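Local coordinates for type VI immunity protein Atu4351 (Agrobacterium fabrum, PDB 6ITW) that probably protects the bacterium from a toxin of its own type VI secretion system, acting as the immunity half of an effector-immunity pair, at residues 82-87 and 95-100; 90-95 and 169-174; 118-123 and 206-211. One frame throughout, in Å; residues are numbered along the deposited sequence.

Contact 1: 82-87 and 95-100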
loop_
_atom_site.group_PDB
_atom_site.type_symbol
_atom_site.label_atom_id
_atom_site.label_comp_id
_atom_site.label_asym_id
_atom_site.label_seq_id
_atom_site.Cartn_x
_atom_site.Cartn_y
_atom_site.Cartn_z
ATOM N N VAL A 82 -15.629 0.432 1.004
ATOM C CA VAL A 82 -16.299 0.865 -0.225
ATOM C C VAL A 82 -15.745 2.190 -0.728
ATOM O O VAL A 82 -15.839 2.487 -1.922
ATOM C CB VAL A 82 -17.836 0.949 -0.004
ATOM C CG1 VAL A 82 -18.556 1.393 -1.274
ATOM C CG2 VAL A 82 -18.403 -0.403 0.438
ATOM N N ARG A 83 -15.146 2.993 0.148
ATOM C CA ARG A 83 -14.595 4.293 -0.222
ATOM C C ARG A 83 -13.068 4.322 -0.128
ATOM O O ARG A 83 -12.464 5.402 -0.035
ATOM C CB ARG A 83 -15.221 5.381 0.656
ATOM C CG ARG A 83 -16.737 5.475 0.460
ATOM C CD ARG A 83 -17.432 6.334 1.513
ATOM N NE ARG A 83 -17.041 7.736 1.441
ATOM C CZ ARG A 83 -17.497 8.587 0.517
ATOM N NH1 ARG A 83 -18.345 8.157 -0.417
ATOM N NH2 ARG A 83 -17.103 9.861 0.519
ATOM N N THR A 84 -12.431 3.153 -0.147
ATOM C CA THR A 84 -10.984 3.061 -0.001
ATOM C C THR A 84 -10.435 2.229 -1.145
ATOM O O THR A 84 -10.912 1.116 -1.399
ATOM C CB THR A 84 -10.593 2.450 1.343
ATOM O OG1 THR A 84 -11.322 3.105 2.394
ATOM C CG2 THR A 84 -9.080 2.608 1.573
ATOM N N HIS A 85 -9.439 2.769 -1.835
ATOM C CA HIS A 85 -9.023 2.224 -3.120
ATOM C C HIS A 85 -7.527 1.977 -3.107
ATOM O O HIS A 85 -6.747 2.903 -2.867
ATOM C CB HIS A 85 -9.427 3.179 -4.245
ATOM C CG HIS A 85 -10.835 3.656 -4.110
ATOM N ND1 HIS A 85 -11.918 2.817 -4.284
ATOM C CD2 HIS A 85 -11.341 4.859 -3.749
ATOM C CE1 HIS A 85 -13.031 3.496 -4.066
ATOM N NE2 HIS A 85 -12.709 4.735 -3.738
ATOM N N ALA A 86 -7.136 0.736 -3.389
ATOM C CA ALA A 86 -5.726 0.346 -3.400
ATOM C C ALA A 86 -5.066 0.851 -4.682
ATOM O O ALA A 86 -5.488 0.486 -5.787
ATOM C CB ALA A 86 -5.599 -1.176 -3.290
ATOM N N LEU A 87 -4.015 1.663 -4.542
ATOM C CA LEU A 87 -3.354 2.260 -5.698
ATOM C C LEU A 87 -2.018 1.615 -6.042
ATOM O O LEU A 87 -1.609 1.657 -7.210
ATOM C CB LEU A 87 -3.126 3.758 -5.472
ATOM C CG LEU A 87 -4.364 4.553 -5.047
ATOM C CD1 LEU A 87 -4.001 6.011 -4.823
ATOM C CD2 LEU A 87 -5.494 4.413 -6.070
ATOM N N ILE A 95 0.212 -1.534 1.244
ATOM C CA ILE A 95 -0.628 -0.899 0.230
ATOM C C ILE A 95 -0.725 0.607 0.455
ATOM O O ILE A 95 -1.054 1.070 1.557
ATOM C CB ILE A 95 -2.025 -1.528 0.243
ATOM C CG1 ILE A 95 -1.926 -3.012 -0.124
ATOM C CG2 ILE A 95 -2.971 -0.744 -0.666
ATOM C CD1 ILE A 95 -3.220 -3.781 0.098
ATOM N N LEU A 96 -0.456 1.377 -0.598
ATOM C CA LEU A 96 -0.838 2.784 -0.660
ATOM C C LEU A 96 -2.262 2.859 -1.201
ATOM O O LEU A 96 -2.522 2.432 -2.341
ATOM C CB LEU A 96 0.109 3.580 -1.550
ATOM C CG LEU A 96 -0.287 5.029 -1.860
ATOM C CD1 LEU A 96 -0.600 5.782 -0.579
ATOM C CD2 LEU A 96 0.814 5.758 -2.629
ATOM N N ALA A 97 -3.182 3.386 -0.387
ATOM C CA ALA A 97 -4.596 3.428 -0.731
ATOM C C ALA A 97 -5.116 4.852 -0.620
ATOM O O ALA A 97 -4.575 5.686 0.110
ATOM C CB ALA A 97 -5.434 2.513 0.170
ATOM N N TRP A 98 -6.182 5.135 -1.352
ATOM C CA TRP A 98 -6.822 6.439 -1.268
ATOM C C TRP A 98 -8.192 6.271 -0.627
ATOM O O TRP A 98 -9.053 5.550 -1.158
ATOM C CB TRP A 98 -6.952 7.081 -2.645
ATOM C CG TRP A 98 -7.644 8.392 -2.588
ATOM C CD1 TRP A 98 -8.959 8.645 -2.891
ATOM C CD2 TRP A 98 -7.073 9.641 -2.188
ATOM N NE1 TRP A 98 -9.230 9.979 -2.714
ATOM C CE2 TRP A 98 -8.090 10.617 -2.290
ATOM C CE3 TRP A 98 -5.794 10.035 -1.769
ATOM C CZ2 TRP A 98 -7.869 11.964 -1.979
ATOM C CZ3 TRP A 98 -5.573 11.374 -1.459
ATOM C CH2 TRP A 98 -6.612 12.323 -1.565
ATOM N N ASN A 99 -8.395 6.930 0.506
ATOM C CA ASN A 99 -9.698 6.958 1.160
ATOM C C ASN A 99 -10.402 8.249 0.758
ATOM O O ASN A 99 -9.828 9.342 0.893
ATOM C CB ASN A 99 -9.574 6.873 2.683
ATOM C CG ASN A 99 -10.921 7.013 3.378
ATOM O OD1 ASN A 99 -11.367 8.125 3.671
ATOM N ND2 ASN A 99 -11.588 5.886 3.616
ATOM N N GLU A 100 -11.647 8.122 0.283
ATOM C CA GLU A 100 -12.365 9.276 -0.260
ATOM C C GLU A 100 -12.646 10.339 0.794
ATOM O O GLU A 100 -12.787 11.519 0.450
ATOM C CB GLU A 100 -13.677 8.838 -0.896
ATOM C CG GLU A 100 -13.518 8.090 -2.187
ATOM C CD GLU A 100 -14.833 7.502 -2.641
ATOM O OE1 GLU A 100 -15.850 8.226 -2.579
ATOM O OE2 GLU A 100 -14.858 6.318 -3.047
#
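In His85 and Glu100 alike CG stands anti to the carbonyl carbon (chi1 -47° in His85), and the glutamate chain runs on extended to the ring. His85 NE2 donates to Glu100 OE2 over 2.8 Å. The acceptor lies close to the ring plane and uses the anti lone pair of the carboxylate, whose plane is turned 13° from the ring. The other oxygen, OE1, sits over a face of the Arg83 guanidinium, 3.3 Å from NH1; no N-H points at it, so this salt bridge rests on charge alone, and Asp101 gives Arg83 a second anionic partner. These groups stand at the open end of the antiparallel hairpin of strands 84-90 and 94-99, part of the GAD-like family region and of a larger mixed sheet. His85 and Trp98 form a hydrogen-bonded pair, with Trp98 N 2.8 Å from His85 O. Thr84 and Asn99 form a non-hydrogen-bonded pair on the face toward helix 66-73. Asn99 ND2 reaches Thr84 OG1 at 3.0 Å, the oxygen near the amide plane; Thr84 OG1 also bonds Asn80 O, and Asn99 OD1 accepts from Tyr102 N and Asp101 N. On the other face, Leu87 CD1 packs 3.8 Å from Trp98 CB beneath helix 128-137.

Contact 2: 90-95 and 169-174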
loop_
_atom_site.group_PDB
_atom_site.type_symbol
_atom_site.label_atom_id
_atom_site.label_comp_id
_atom_site.label_asym_id
_atom_site.label_seq_id
_atom_site.Cartn_x
_atom_site.Cartn_y
_atom_site.Cartn_z
ATOM N N SER A 90 4.272 -1.465 -1.709
ATOM C CA SER A 90 5.680 -1.794 -1.539
ATOM C C SER A 90 5.979 -3.228 -1.939
ATOM O O SER A 90 5.069 -4.018 -2.234
ATOM C CB SER A 90 6.101 -1.590 -0.084
ATOM O OG SER A 90 5.713 -2.713 0.703
ATOM N N ALA A 91 7.264 -3.578 -1.894
ATOM C CA ALA A 91 7.720 -4.923 -2.196
ATOM C C ALA A 91 7.259 -5.961 -1.172
ATOM O O ALA A 91 7.342 -7.169 -1.448
ATOM C CB ALA A 91 9.247 -4.913 -2.272
ATOM N N PHE A 92 6.813 -5.524 0.006
ATOM C CA PHE A 92 6.328 -6.414 1.053
ATOM C C PHE A 92 4.812 -6.333 1.229
ATOM O O PHE A 92 4.281 -6.787 2.248
ATOM C CB PHE A 92 7.038 -6.109 2.373
ATOM C CG PHE A 92 8.540 -6.114 2.251
ATOM C CD1 PHE A 92 9.261 -7.287 2.434
ATOM C CD2 PHE A 92 9.223 -4.957 1.909
ATOM C CE1 PHE A 92 10.635 -7.302 2.284
ATOM C CE2 PHE A 92 10.606 -4.966 1.768
ATOM C CZ PHE A 92 11.312 -6.137 1.957
ATOM N N GLY A 93 4.099 -5.763 0.264
ATOM C CA GLY A 93 2.650 -5.806 0.334
ATOM C C GLY A 93 2.027 -4.691 1.137
ATOM O O GLY A 93 0.840 -4.765 1.461
ATOM N N LYS A 94 2.787 -3.651 1.466
ATOM C CA LYS A 94 2.242 -2.496 2.175
ATOM C C LYS A 94 1.541 -1.600 1.156
ATOM O O LYS A 94 2.197 -0.961 0.324
ATOM C CB LYS A 94 3.359 -1.753 2.911
ATOM C CG LYS A 94 2.935 -0.560 3.762
ATOM C CD LYS A 94 4.106 -0.100 4.628
ATOM C CE LYS A 94 3.703 0.886 5.724
ATOM N NZ LYS A 94 4.903 1.476 6.434
ATOM N N ILE A 95 0.212 -1.534 1.244
ATOM C CA ILE A 95 -0.628 -0.899 0.230
ATOM C C ILE A 95 -0.725 0.607 0.455
ATOM O O ILE A 95 -1.054 1.070 1.557
ATOM C CB ILE A 95 -2.025 -1.528 0.243
ATOM C CG1 ILE A 95 -1.926 -3.012 -0.124
ATOM C CG2 ILE A 95 -2.971 -0.744 -0.666
ATOM C CD1 ILE A 95 -3.220 -3.781 0.098
ATOM N N GLN A 169 3.479 -9.433 -7.945
ATOM C CA GLN A 169 4.068 -10.225 -6.869
ATOM C C GLN A 169 4.605 -9.345 -5.747
ATOM O O GLN A 169 4.841 -8.149 -5.932
ATOM C CB GLN A 169 5.232 -11.074 -7.352
ATOM C CG GLN A 169 4.924 -12.057 -8.427
ATOM C CD GLN A 169 6.199 -12.742 -8.855
ATOM O OE1 GLN A 169 7.239 -12.083 -9.038
ATOM N NE2 GLN A 169 6.150 -14.068 -8.967
ATOM N N ILE A 170 4.829 -9.973 -4.579
ATOM C CA ILE A 170 5.489 -9.356 -3.427
ATOM C C ILE A 170 6.409 -10.396 -2.791
ATOM O O ILE A 170 6.307 -11.592 -3.060
ATOM C CB ILE A 170 4.491 -8.830 -2.362
ATOM C CG1 ILE A 170 3.584 -9.963 -1.874
ATOM C CG2 ILE A 170 3.641 -7.678 -2.895
ATOM C CD1 ILE A 170 2.686 -9.579 -0.661
ATOM N N TYR A 171 7.315 -9.927 -1.927
ATOM C CA TYR A 171 8.062 -10.813 -1.034
ATOM C C TYR A 171 7.224 -11.075 0.211
ATOM O O TYR A 171 6.726 -10.137 0.840
ATOM C CB TYR A 171 9.406 -10.213 -0.621
ATOM C CG TYR A 171 10.301 -9.829 -1.782
ATOM C CD1 TYR A 171 10.662 -10.765 -2.749
ATOM C CD2 TYR A 171 10.793 -8.527 -1.904
ATOM C CE1 TYR A 171 11.493 -10.414 -3.808
ATOM C CE2 TYR A 171 11.637 -8.163 -2.966
ATOM C CZ TYR A 171 11.980 -9.118 -3.910
ATOM O OH TYR A 171 12.798 -8.769 -4.958
ATOM N N SER A 172 7.081 -12.345 0.563
ATOM C CA SER A 172 6.197 -12.788 1.619
ATOM C C SER A 172 6.881 -13.894 2.411
ATOM O O SER A 172 7.615 -14.710 1.838
ATOM C CB SER A 172 4.878 -13.311 1.025
ATOM O OG SER A 172 3.938 -13.680 2.033
ATOM N N PRO A 173 6.648 -13.965 3.718
ATOM C CA PRO A 173 7.263 -15.048 4.491
ATOM C C PRO A 173 6.618 -16.379 4.140
ATOM O O PRO A 173 5.400 -16.485 3.978
ATOM C CB PRO A 173 7.015 -14.646 5.954
ATOM C CG PRO A 173 5.831 -13.732 5.912
ATOM C CD PRO A 173 5.785 -13.096 4.540
ATOM N N LYS A 174 7.471 -17.388 3.968
ATOM C CA LYS A 174 6.994 -18.740 3.713
ATOM C C LYS A 174 6.210 -19.265 4.911
ATOM O O LYS A 174 5.060 -19.687 4.776
ATOM C CB LYS A 174 8.189 -19.650 3.401
ATOM C CG LYS A 174 7.818 -21.116 3.168
ATOM C CD LYS A 174 8.849 -22.069 3.780
ATOM C CE LYS A 174 9.225 -23.225 2.844
ATOM N NZ LYS A 174 8.028 -23.925 2.286
HETATM O O HOH W 1 5.033 -9.586 2.871
#
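Tyr171 N donates to Ala91 O at 2.8 Å and 161°, the carbonyl aimed almost straight at it, which fastens the type I turn from Ser90 to Gly93 onto strand 169-173. Beside this bond Ala91 CB packs against the tyrosine ring at CE2 and at Tyr171 CD2, 3.9 Å from the latter. The phenol is fixed further out, where Tyr171 OH bonds Gly163 O. Ile170 has CG1 between its backbone N and carbonyl carbon (chi1 57°), and its CG2 lies 3.7 Å from Gly93 N. Its CD1 is 3.9 Å from Gly93 CA, where a CB would collide with it; separately, the positive phi of Gly93 would press a CB against the carbonyl oxygen of Phe92. Within the turn Ser90 OG accepts from Phe92 N at 3.1 Å, an ST turn, and also from Lys94 N. This is the tip of the hairpin of strands 84-90 and 94-99, so the contact joins the GAD-like domain to the two-stranded sheet of 169-173 and 188-192. Helix 155-162 adds Leu158, which touches both Phe92 and Tyr171. One water donates to Phe92 O at 3.0 Å and to Tyr171 O at 2.7 Å. In this buried contact, then, Ala91 O takes the N-H of Tyr171, while Phe92 O and Tyr171 O, two acceptors that cannot bond each other, are each supplied with a proton by the one water.

Contact 3: 118-123 and 206-211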
loop_
_atom_site.group_PDB
_atom_site.type_symbol
_atom_site.label_atom_id
_atom_site.label_comp_id
_atom_site.label_asym_id
_atom_site.label_seq_id
_atom_site.Cartn_x
_atom_site.Cartn_y
_atom_site.Cartn_z
ATOM N N GLY A 118 -5.099 11.743 7.897
ATOM C CA GLY A 118 -6.309 12.555 7.828
ATOM C C GLY A 118 -7.394 12.163 8.814
ATOM O O GLY A 118 -8.311 12.954 9.046
ATOM N N LEU A 119 -7.326 10.951 9.380
ATOM C CA LEU A 119 -8.197 10.610 10.504
ATOM C C LEU A 119 -7.861 11.421 11.749
ATOM O O LEU A 119 -8.733 11.632 12.595
ATOM C CB LEU A 119 -8.088 9.124 10.847
ATOM C CG LEU A 119 -9.133 8.160 10.306
ATOM C CD1 LEU A 119 -8.793 6.739 10.741
ATOM C CD2 LEU A 119 -10.524 8.553 10.775
ATOM N N PHE A 120 -6.609 11.869 11.890
ATOM C CA PHE A 120 -6.119 12.419 13.146
ATOM C C PHE A 120 -5.694 13.885 13.078
ATOM O O PHE A 120 -5.669 14.547 14.119
ATOM C CB PHE A 120 -4.954 11.556 13.668
ATOM C CG PHE A 120 -5.326 10.117 13.835
ATOM C CD1 PHE A 120 -6.158 9.719 14.872
ATOM C CD2 PHE A 120 -4.891 9.162 12.935
ATOM C CE1 PHE A 120 -6.530 8.383 15.019
ATOM C CE2 PHE A 120 -5.261 7.822 13.071
ATOM C CZ PHE A 120 -6.079 7.437 14.110
ATOM N N LYS A 121 -5.342 14.401 11.909
ATOM C CA LYS A 121 -5.234 15.836 11.685
ATOM C C LYS A 121 -6.047 16.150 10.439
ATOM O O LYS A 121 -5.937 15.445 9.429
ATOM C CB LYS A 121 -3.773 16.287 11.546
ATOM C CG LYS A 121 -3.377 16.843 10.180
ATOM C CD LYS A 121 -1.936 17.356 10.196
ATOM C CE LYS A 121 -1.344 17.470 8.790
ATOM N NZ LYS A 121 0.055 18.007 8.811
ATOM N N GLU A 122 -6.902 17.164 10.532
ATOM C CA GLU A 122 -7.843 17.443 9.456
ATOM C C GLU A 122 -7.118 18.020 8.247
ATOM O O GLU A 122 -6.223 18.859 8.383
ATOM C CB GLU A 122 -8.918 18.407 9.934
ATOM C CG GLU A 122 -10.190 18.369 9.125
ATOM C CD GLU A 122 -11.283 19.216 9.753
ATOM O OE1 GLU A 122 -10.941 20.217 10.426
ATOM O OE2 GLU A 122 -12.477 18.872 9.587
ATOM N N ILE A 123 -7.498 17.549 7.062
ATOM C CA ILE A 123 -6.895 17.964 5.802
ATOM C C ILE A 123 -7.975 18.653 4.976
ATOM O O ILE A 123 -9.010 18.044 4.685
ATOM C CB ILE A 123 -6.291 16.786 5.017
ATOM C CG1 ILE A 123 -5.239 16.051 5.842
ATOM C CG2 ILE A 123 -5.653 17.270 3.720
ATOM C CD1 ILE A 123 -4.669 14.850 5.133
ATOM N N PHE A 206 -6.523 -6.088 12.236
ATOM C CA PHE A 206 -5.598 -4.996 11.961
ATOM C C PHE A 206 -5.741 -3.914 13.017
ATOM O O PHE A 206 -6.855 -3.582 13.428
ATOM C CB PHE A 206 -5.860 -4.371 10.590
ATOM C CG PHE A 206 -5.399 -5.205 9.457
ATOM C CD1 PHE A 206 -6.089 -6.361 9.105
ATOM C CD2 PHE A 206 -4.269 -4.841 8.734
ATOM C CE1 PHE A 206 -5.655 -7.138 8.050
ATOM C CE2 PHE A 206 -3.826 -5.614 7.689
ATOM C CZ PHE A 206 -4.516 -6.764 7.343
ATOM N N THR A 207 -4.621 -3.331 13.421
ATOM C CA THR A 207 -4.632 -2.249 14.391
ATOM C C THR A 207 -4.356 -0.923 13.702
ATOM O O THR A 207 -3.368 -0.790 12.970
ATOM C CB THR A 207 -3.612 -2.492 15.500
ATOM O OG1 THR A 207 -4.041 -3.618 16.276
ATOM C CG2 THR A 207 -3.523 -1.266 16.404
ATOM N N LEU A 208 -5.241 0.047 13.944
ATOM C CA LEU A 208 -5.090 1.399 13.425
ATOM C C LEU A 208 -4.182 2.199 14.338
ATOM O O LEU A 208 -4.361 2.198 15.561
ATOM C CB LEU A 208 -6.452 2.080 13.319
ATOM C CG LEU A 208 -6.515 3.584 13.044
ATOM C CD1 LEU A 208 -6.054 3.889 11.627
ATOM C CD2 LEU A 208 -7.946 4.068 13.257
ATOM N N TYR A 209 -3.209 2.880 13.749
ATOM C CA TYR A 209 -2.258 3.683 14.505
ATOM C C TYR A 209 -2.349 5.146 14.104
ATOM O O TYR A 209 -2.638 5.481 12.949
ATOM C CB TYR A 209 -0.823 3.214 14.292
ATOM C CG TYR A 209 -0.471 1.971 15.042
ATOM C CD1 TYR A 209 -0.857 0.717 14.576
ATOM C CD2 TYR A 209 0.265 2.043 16.214
ATOM C CE1 TYR A 209 -0.516 -0.434 15.270
ATOM C CE2 TYR A 209 0.611 0.895 16.916
ATOM C CZ TYR A 209 0.215 -0.339 16.443
ATOM O OH TYR A 209 0.553 -1.472 17.144
ATOM N N ASP A 210 -2.055 6.006 15.065
ATOM C CA ASP A 210 -2.063 7.453 14.878
ATOM C C ASP A 210 -0.610 7.896 14.711
ATOM O O ASP A 210 0.133 7.996 15.688
ATOM C CB ASP A 210 -2.750 8.116 16.069
ATOM C CG ASP A 210 -2.845 9.630 15.946
ATOM O OD1 ASP A 210 -2.007 10.240 15.252
ATOM O OD2 ASP A 210 -3.766 10.210 16.572
ATOM N N THR A 211 -0.200 8.156 13.467
ATOM C CA THR A 211 1.143 8.656 13.189
ATOM C C THR A 211 1.212 10.184 13.178
ATOM O O THR A 211 2.185 10.748 12.660
ATOM C CB THR A 211 1.668 8.086 11.864
ATOM O OG1 THR A 211 0.735 8.355 10.810
ATOM C CG2 THR A 211 1.856 6.589 11.983
#
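Asp210 OD1 accepts from Thr212 N, as in an Asx turn, and more weakly from Lys213 N, and the carboxylate so held lies over the ring of Phe120. The contact brings the loop between strand 113-116 and helix 128-137 against the end of strand 207-209, which runs parallel to 113-116 in the mixed sheet. Asp210 CG, anti to the backbone N (chi1 -178°), stands 3.3 Å above the ring plane, offset toward the rim. Carboxylate and ring are stacked, their planes 23° apart. Asp210 CB, next along the side chain toward the backbone, makes a CH-pi contact over the middle of the ring, 3.7 Å from the centroid and 1° off the normal. On the opposite face Leu119 CB lies 3.8 Å above the plane, toward the rim, so the phenyl lies between its own neighbour in sequence and the aspartate. No hydrogen bond links the two segments; OD1 is held by N-H groups of the residues that follow. At the far end of the ring, Phe120 and Leu208 meet tip to tip, CZ to CD2 at 3.9 Å. Val219 of strand 218-221 touches both Phe120 and Asp210. Leu208 CD2 also meets the side chain of Leu119, lying 3.8 Å from its CD1.

Overall arrangement
From the N terminus, contact 1 comes first and closes the shortest loop: seven residues separate its segments, which pair as neighbouring strands within the sheet. Contact 2 starts inside that loop, at the hairpin tip, and closes a loop of 73 residues by reaching 169-174; the two contacts therefore cross along the chain, with Ile95 in both ranges, and their centres lie 18 Å apart. Contact 3 closes one of 82 residues. It opens after contact 1 has closed, so those two are in series, but it crosses contact 2. Contacts 2 and 3, on opposite sides of the chain's centre, tie the small two-stranded sheet and a connecting loop respectively to the eight-stranded sheet.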